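Long-range contacts in endo-b-1,4-glucanase (Nasutitermes takasagoensis, PDB 1KSC), which probably catalyses the endohydrolysis of (1->4)-beta-D-glucosidic linkages in cellulose and related beta-glucans, as a calcium-binding member of glycosyl hydrolase family 9: residues A[206-211]-A[252-257]; A[213-218]-A[240-245]. All coordinates share one frame; numbering follows the deposited sequence.

In the fold
From the N terminus, the chain runs through helix 171-190 into a loop whose last residues, 206-211, form the first half of contact 1. It then enters helix 212-226, where 213-218 supplies the first half of contact 2, turns back along helix 229-242, and closes contact 2 when 240-245 comes back against helix 212-226. Segment 252-257, the end of the next loop and the first residue of helix 257-268, closes contact 1 last, so contact 2 is nested inside. Contact 1 thus ties two helix entrances, and contact 2 joins a helical hairpin. One calcium ion joins both: 206-211 and 252-257 give it backbone oxygens, 213-218 two carboxylates, and Lys-256 forms a salt bridge with Glu-214.

Contact 1: residues A[206-211]-A[252-257]; sequences YASADY and NWDSKV. With CA (calcium ion), chain B.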
loop_
_atom_site.group_PDB
_atom_site.type_symbol
_atom_site.label_atom_id
_atom_site.label_comp_id
_atom_site.label_asym_id
_atom_site.label_seq_id
_atom_site.Cartn_x
_atom_site.Cartn_y
_atom_site.Cartn_z
ATOM N N TYR A 206 0.525 13.728 -0.529
ATOM C CA TYR A 206 0.431 12.688 -1.547
ATOM C C TYR A 206 -0.069 13.279 -2.860
ATOM O O TYR A 206 -1.097 12.868 -3.400
ATOM C CB TYR A 206 -0.504 11.568 -1.072
ATOM C CG TYR A 206 0.137 10.668 -0.041
ATOM C CD1 TYR A 206 1.043 9.677 -0.421
ATOM C CD2 TYR A 206 -0.121 10.841 1.321
ATOM C CE1 TYR A 206 1.681 8.879 0.533
ATOM C CE2 TYR A 206 0.510 10.053 2.277
ATOM C CZ TYR A 206 1.408 9.077 1.876
ATOM O OH TYR A 206 2.039 8.299 2.820
ATOM N N ALA A 207 0.664 14.261 -3.368
ATOM C CA ALA A 207 0.286 14.898 -4.620
ATOM C C ALA A 207 0.369 13.889 -5.751
ATOM O O ALA A 207 1.282 13.067 -5.798
ATOM C CB ALA A 207 1.206 16.076 -4.908
ATOM N N SER A 208 -0.591 13.945 -6.666
ATOM C CA SER A 208 -0.581 13.025 -7.794
ATOM C C SER A 208 0.228 13.636 -8.928
ATOM O O SER A 208 0.078 14.815 -9.232
ATOM C CB SER A 208 -2.003 12.752 -8.274
ATOM O OG SER A 208 -1.978 11.965 -9.449
ATOM N N ALA A 209 1.087 12.835 -9.547
ATOM C CA ALA A 209 1.913 13.315 -10.652
ATOM C C ALA A 209 1.145 13.252 -11.968
ATOM O O ALA A 209 1.290 14.124 -12.824
ATOM C CB ALA A 209 3.188 12.484 -10.754
ATOM N N ASP A 210 0.327 12.215 -12.121
ATOM C CA ASP A 210 -0.458 12.019 -13.337
ATOM C C ASP A 210 -1.551 10.997 -13.019
ATOM O O ASP A 210 -1.316 10.049 -12.271
ATOM C CB ASP A 210 0.462 11.497 -14.445
ATOM C CG ASP A 210 -0.068 11.780 -15.837
ATOM O OD1 ASP A 210 0.743 12.178 -16.701
ATOM O OD2 ASP A 210 -1.276 11.599 -16.077
ATOM N N TYR A 211 -2.744 11.192 -13.572
ATOM C CA TYR A 211 -3.850 10.268 -13.317
ATOM C C TYR A 211 -4.071 9.284 -14.460
ATOM O O TYR A 211 -4.826 8.326 -14.327
ATOM C CB TYR A 211 -5.150 11.046 -13.064
ATOM C CG TYR A 211 -5.597 11.919 -14.223
ATOM C CD1 TYR A 211 -6.092 11.358 -15.405
ATOM C CD2 TYR A 211 -5.510 13.309 -14.144
ATOM C CE1 TYR A 211 -6.486 12.162 -16.478
ATOM C CE2 TYR A 211 -5.900 14.119 -15.207
ATOM C CZ TYR A 211 -6.385 13.540 -16.369
ATOM O OH TYR A 211 -6.758 14.344 -17.423
ATOM N N ASN A 252 4.518 2.198 -7.474
ATOM C CA ASN A 252 4.394 2.798 -6.151
ATOM C C ASN A 252 3.052 3.519 -6.099
ATOM O O ASN A 252 2.344 3.566 -7.103
ATOM C CB ASN A 252 5.557 3.758 -5.869
ATOM C CG ASN A 252 5.704 4.825 -6.922
ATOM O OD1 ASN A 252 4.826 5.668 -7.091
ATOM N ND2 ASN A 252 6.824 4.799 -7.638
ATOM N N TRP A 253 2.700 4.077 -4.944
ATOM C CA TRP A 253 1.411 4.750 -4.795
ATOM C C TRP A 253 1.108 5.826 -5.837
ATOM O O TRP A 253 -0.057 6.101 -6.125
ATOM C CB TRP A 253 1.282 5.369 -3.398
ATOM C CG TRP A 253 2.244 6.483 -3.134
ATOM C CD1 TRP A 253 3.468 6.385 -2.540
ATOM C CD2 TRP A 253 2.080 7.864 -3.490
ATOM N NE1 TRP A 253 4.080 7.617 -2.505
ATOM C CE2 TRP A 253 3.251 8.542 -3.082
ATOM C CE3 TRP A 253 1.059 8.592 -4.114
ATOM C CZ2 TRP A 253 3.431 9.917 -3.281
ATOM C CZ3 TRP A 253 1.239 9.961 -4.313
ATOM C CH2 TRP A 253 2.419 10.606 -3.896
ATOM N N ASP A 254 2.153 6.424 -6.400
ATOM C CA ASP A 254 1.999 7.494 -7.379
ATOM C C ASP A 254 1.986 6.998 -8.825
ATOM O O ASP A 254 1.197 7.477 -9.645
ATOM C CB ASP A 254 3.139 8.504 -7.195
ATOM C CG ASP A 254 2.873 9.832 -7.875
ATOM O OD1 ASP A 254 3.820 10.644 -7.961
ATOM O OD2 ASP A 254 1.730 10.077 -8.310
ATOM N N SER A 255 2.853 6.039 -9.136
ATOM C CA SER A 255 2.951 5.503 -10.491
ATOM C C SER A 255 2.596 4.022 -10.578
ATOM O O SER A 255 3.126 3.198 -9.831
ATOM C CB SER A 255 4.367 5.718 -11.029
ATOM O OG SER A 255 4.499 5.173 -12.329
ATOM N N LYS A 256 1.709 3.687 -11.509
ATOM C CA LYS A 256 1.276 2.305 -11.684
ATOM C C LYS A 256 1.857 1.692 -12.958
ATOM O O LYS A 256 1.581 0.539 -13.281
ATOM C CB LYS A 256 -0.253 2.253 -11.743
ATOM C CG LYS A 256 -0.939 3.106 -10.676
ATOM C CD LYS A 256 -0.638 2.588 -9.275
ATOM C CE LYS A 256 -0.420 3.723 -8.286
ATOM N NZ LYS A 256 -1.593 4.631 -8.154
ATOM N N VAL A 257 2.676 2.464 -13.666
ATOM C CA VAL A 257 3.269 2.024 -14.929
ATOM C C VAL A 257 3.673 0.552 -15.032
ATOM O O VAL A 257 3.119 -0.195 -15.842
ATOM C CB VAL A 257 4.494 2.897 -15.291
ATOM C CG1 VAL A 257 5.132 2.398 -16.574
ATOM C CG2 VAL A 257 4.062 4.346 -15.446
HETATM CA CA CA B . -0.413 8.096 -11.344
HETATM O O HOH W 1 3.708 12.963 -6.912
HETATM O O HOH W 2 -0.567 9.685 -9.507
HETATM O O HOH W 3 1.783 9.006 -11.937
#
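Tyr-206 and Trp-253 meet in a T-shaped stack, the tyrosine edge directed at the indole face. CD1 of Tyr-206 does the touching, 3.6 Å from CE2 of Trp-253, and the two planes stand at 82°. The opposite face of the indole is covered near its rim by CB of Asp-254, while Ala-207 O lies at the ring edge, 3.3 Å from Trp-253 CH2. Beside this stack Asp-254 reaches across with CG anti to its own backbone N (chi1 -164°), which brings OD2 to the amide of Ala-209. That bond, 3.1 Å from Ala-209 N to Asp-254 OD2, is nearly straight at 165° and uses the syn lone pair. Two waters extend the grip: one bridges Ala-207 O and Asp-254 OD1, the other joins Ser-208 OG to Asp-254 OD2 and also binds the calcium ion. An alanine in place of Trp-253 takes away the indole face, and the Tyr-206 ring would probably be freer to turn beside the gap.

Further out, Asp-54 holds the Tyr-206 hydroxyl and Asp-150 the Ser-208 hydroxyl. Asn-252 OD1 accepts from Asp-254 N, closing an Asx turn, and from Ser-255 N, which extends it to an Asx motif round Asp-254. Lys-256 NZ bonds Trp-253 O at 2.9 Å and makes salt bridges to Glu-154 and to Glu-214, a calcium ligand. The backbone oxygens Asp-210 O and Asp-254 O face the metal, at 2.3 Å and 2.4 Å. Completed by two waters and both carboxylate oxygens of Asp-213 and of Glu-214, this is an eight-coordinate, all-oxygen calcium site that joins two loops at helix entrances.

Contact 2: residues A[213-218]-A[240-245]; sequences DELVWA and DEFGLQ. With CA (calcium ion), chain B.
Phe-242 and Leu-244 face helix 212-226 and bury the most surface here, and Val-216 meets both of them. Its CG2 lies 4.0 Å from CD1 of Phe-242 and 4.0 Å from CD2 of Leu-244. Toward Leu-244 the two side chains meet tip to tip, whereas Val-216 and Phe-242 slide past each other in opposite directions. With CG1 of Val-216 anti to the backbone N (chi1 -175°), CG2 is the branch turned to these partners. Leu-215 crosses the phenylalanine at about a right angle, its CD1 4.2 Å from Phe-242 CE1.

Gly-243, with positive phi, is the C-prime residue of a Schellman motif that ends helix 229-242; beyond this turn Leu-244, like Phe-242, directs its side chain toward helix 212-226. The two helices form one of the helical hairpins of the (alpha/alpha)6 barrel of glycosyl hydrolase family 9, and Val-260 of helix 257-268 touches both Val-216 and Leu-244.

Leu-244 CD2 also lies against the backbone of Asp-213, 4.3 Å from its CA. Asp-213 and Glu-214, in the first turn of helix 212-226, each chelate the calcium ion through both carboxylate oxygens, and Asp-213 OD2 also accepts from Lys-256 N.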
loop_
_atom_site.group_PDB
_atom_site.type_symbol
_atom_site.label_atom_id
_atom_site.label_comp_id
_atom_site.label_asym_id
_atom_site.label_seq_id
_atom_site.Cartn_x
_atom_site.Cartn_y
_atom_site.Cartn_z
ATOM N N ASP A 213 -2.180 6.908 -15.755
ATOM C CA ASP A 213 -1.811 5.523 -15.494
ATOM C C ASP A 213 -2.857 4.809 -14.639
ATOM O O ASP A 213 -3.100 3.619 -14.829
ATOM C CB ASP A 213 -0.415 5.437 -14.846
ATOM C CG ASP A 213 -0.235 6.394 -13.684
ATOM O OD1 ASP A 213 -0.530 7.598 -13.837
ATOM O OD2 ASP A 213 0.228 5.944 -12.614
ATOM N N GLU A 214 -3.486 5.529 -13.711
ATOM C CA GLU A 214 -4.519 4.922 -12.870
ATOM C C GLU A 214 -5.739 4.523 -13.694
ATOM O O GLU A 214 -6.420 3.548 -13.373
ATOM C CB GLU A 214 -4.972 5.874 -11.755
ATOM C CG GLU A 214 -4.051 5.948 -10.536
ATOM C CD GLU A 214 -2.776 6.724 -10.804
ATOM O OE1 GLU A 214 -2.769 7.546 -11.743
ATOM O OE2 GLU A 214 -1.786 6.531 -10.065
ATOM N N LEU A 215 -6.033 5.281 -14.746
ATOM C CA LEU A 215 -7.185 4.951 -15.581
ATOM C C LEU A 215 -6.960 3.616 -16.284
ATOM O O LEU A 215 -7.866 2.786 -16.363
ATOM C CB LEU A 215 -7.448 6.060 -16.609
ATOM C CG LEU A 215 -8.010 7.382 -16.060
ATOM C CD1 LEU A 215 -8.136 8.394 -17.188
ATOM C CD2 LEU A 215 -9.370 7.143 -15.408
ATOM N N VAL A 216 -5.746 3.400 -16.784
ATOM C CA VAL A 216 -5.430 2.146 -17.459
ATOM C C VAL A 216 -5.402 1.015 -16.427
ATOM O O VAL A 216 -5.907 -0.081 -16.675
ATOM C CB VAL A 216 -4.057 2.219 -18.164
ATOM C CG1 VAL A 216 -3.815 0.951 -18.955
ATOM C CG2 VAL A 216 -4.002 3.443 -19.080
ATOM N N TRP A 217 -4.804 1.302 -15.274
ATOM C CA TRP A 217 -4.683 0.361 -14.156
ATOM C C TRP A 217 -6.077 -0.118 -13.750
ATOM O O TRP A 217 -6.324 -1.319 -13.620
ATOM C CB TRP A 217 -3.988 1.095 -12.995
ATOM C CG TRP A 217 -3.748 0.355 -11.687
ATOM C CD1 TRP A 217 -4.155 0.763 -10.445
ATOM C CD2 TRP A 217 -2.908 -0.792 -11.469
ATOM N NE1 TRP A 217 -3.614 -0.045 -9.472
ATOM C CE2 TRP A 217 -2.846 -1.007 -10.071
ATOM C CE3 TRP A 217 -2.198 -1.654 -12.317
ATOM C CZ2 TRP A 217 -2.101 -2.047 -9.501
ATOM C CZ3 TRP A 217 -1.455 -2.690 -11.750
ATOM C CH2 TRP A 217 -1.414 -2.875 -10.354
ATOM N N ALA A 218 -6.992 0.830 -13.570
ATOM C CA ALA A 218 -8.362 0.513 -13.170
ATOM C C ALA A 218 -9.113 -0.310 -14.214
ATOM O O ALA A 218 -9.791 -1.291 -13.875
ATOM C CB ALA A 218 -9.127 1.801 -12.869
ATOM N N ASP A 240 -2.382 3.010 -25.170
ATOM C CA ASP A 240 -1.791 3.524 -26.401
ATOM C C ASP A 240 -1.932 5.037 -26.501
ATOM O O ASP A 240 -0.975 5.733 -26.831
ATOM C CB ASP A 240 -2.444 2.876 -27.629
ATOM C CG ASP A 240 -2.182 1.386 -27.714
ATOM O OD1 ASP A 240 -1.084 0.947 -27.311
ATOM O OD2 ASP A 240 -3.067 0.651 -28.201
ATOM N N GLU A 241 -3.125 5.544 -26.213
ATOM C CA GLU A 241 -3.372 6.982 -26.285
ATOM C C GLU A 241 -2.419 7.763 -25.384
ATOM O O GLU A 241 -1.824 8.755 -25.801
ATOM C CB GLU A 241 -4.813 7.302 -25.879
ATOM C CG GLU A 241 -5.222 8.740 -26.170
ATOM C CD GLU A 241 -6.497 9.154 -25.459
ATOM O OE1 GLU A 241 -7.433 8.332 -25.376
ATOM O OE2 GLU A 241 -6.566 10.310 -24.992
ATOM N N PHE A 242 -2.281 7.303 -24.145
ATOM C CA PHE A 242 -1.420 7.954 -23.165
ATOM C C PHE A 242 0.058 7.621 -23.375
ATOM O O PHE A 242 0.933 8.239 -22.765
ATOM C CB PHE A 242 -1.859 7.544 -21.755
ATOM C CG PHE A 242 -3.283 7.918 -21.422
ATOM C CD1 PHE A 242 -3.988 7.219 -20.443
ATOM C CD2 PHE A 242 -3.913 8.981 -22.065
ATOM C CE1 PHE A 242 -5.295 7.573 -20.110
ATOM C CE2 PHE A 242 -5.222 9.344 -21.738
ATOM C CZ PHE A 242 -5.913 8.639 -20.759
ATOM N N GLY A 243 0.328 6.639 -24.231
ATOM C CA GLY A 243 1.700 6.244 -24.518
ATOM C C GLY A 243 2.495 5.718 -23.334
ATOM O O GLY A 243 3.674 6.043 -23.175
ATOM N N LEU A 244 1.858 4.889 -22.513
ATOM C CA LEU A 244 2.507 4.327 -21.333
ATOM C C LEU A 244 3.778 3.524 -21.586
ATOM O O LEU A 244 4.640 3.438 -20.711
ATOM C CB LEU A 244 1.517 3.461 -20.550
ATOM C CG LEU A 244 0.761 4.166 -19.419
ATOM C CD1 LEU A 244 -0.112 5.274 -19.982
ATOM C CD2 LEU A 244 -0.083 3.148 -18.667
ATOM N N GLN A 245 3.902 2.930 -22.767
ATOM C CA GLN A 245 5.091 2.142 -23.071
ATOM C C GLN A 245 6.366 2.979 -22.985
ATOM O O GLN A 245 7.460 2.439 -22.828
ATOM C CB GLN A 245 4.976 1.505 -24.461
ATOM C CG GLN A 245 4.892 2.482 -25.625
ATOM C CD GLN A 245 3.668 3.374 -25.561
ATOM O OE1 GLN A 245 2.543 2.899 -25.389
ATOM N NE2 GLN A 245 3.882 4.675 -25.707
HETATM CA CA CA B . -0.413 8.096 -11.344
HETATM O O HOH W 2 -0.567 9.685 -9.507
HETATM O O HOH W 3 1.783 9.006 -11.937
#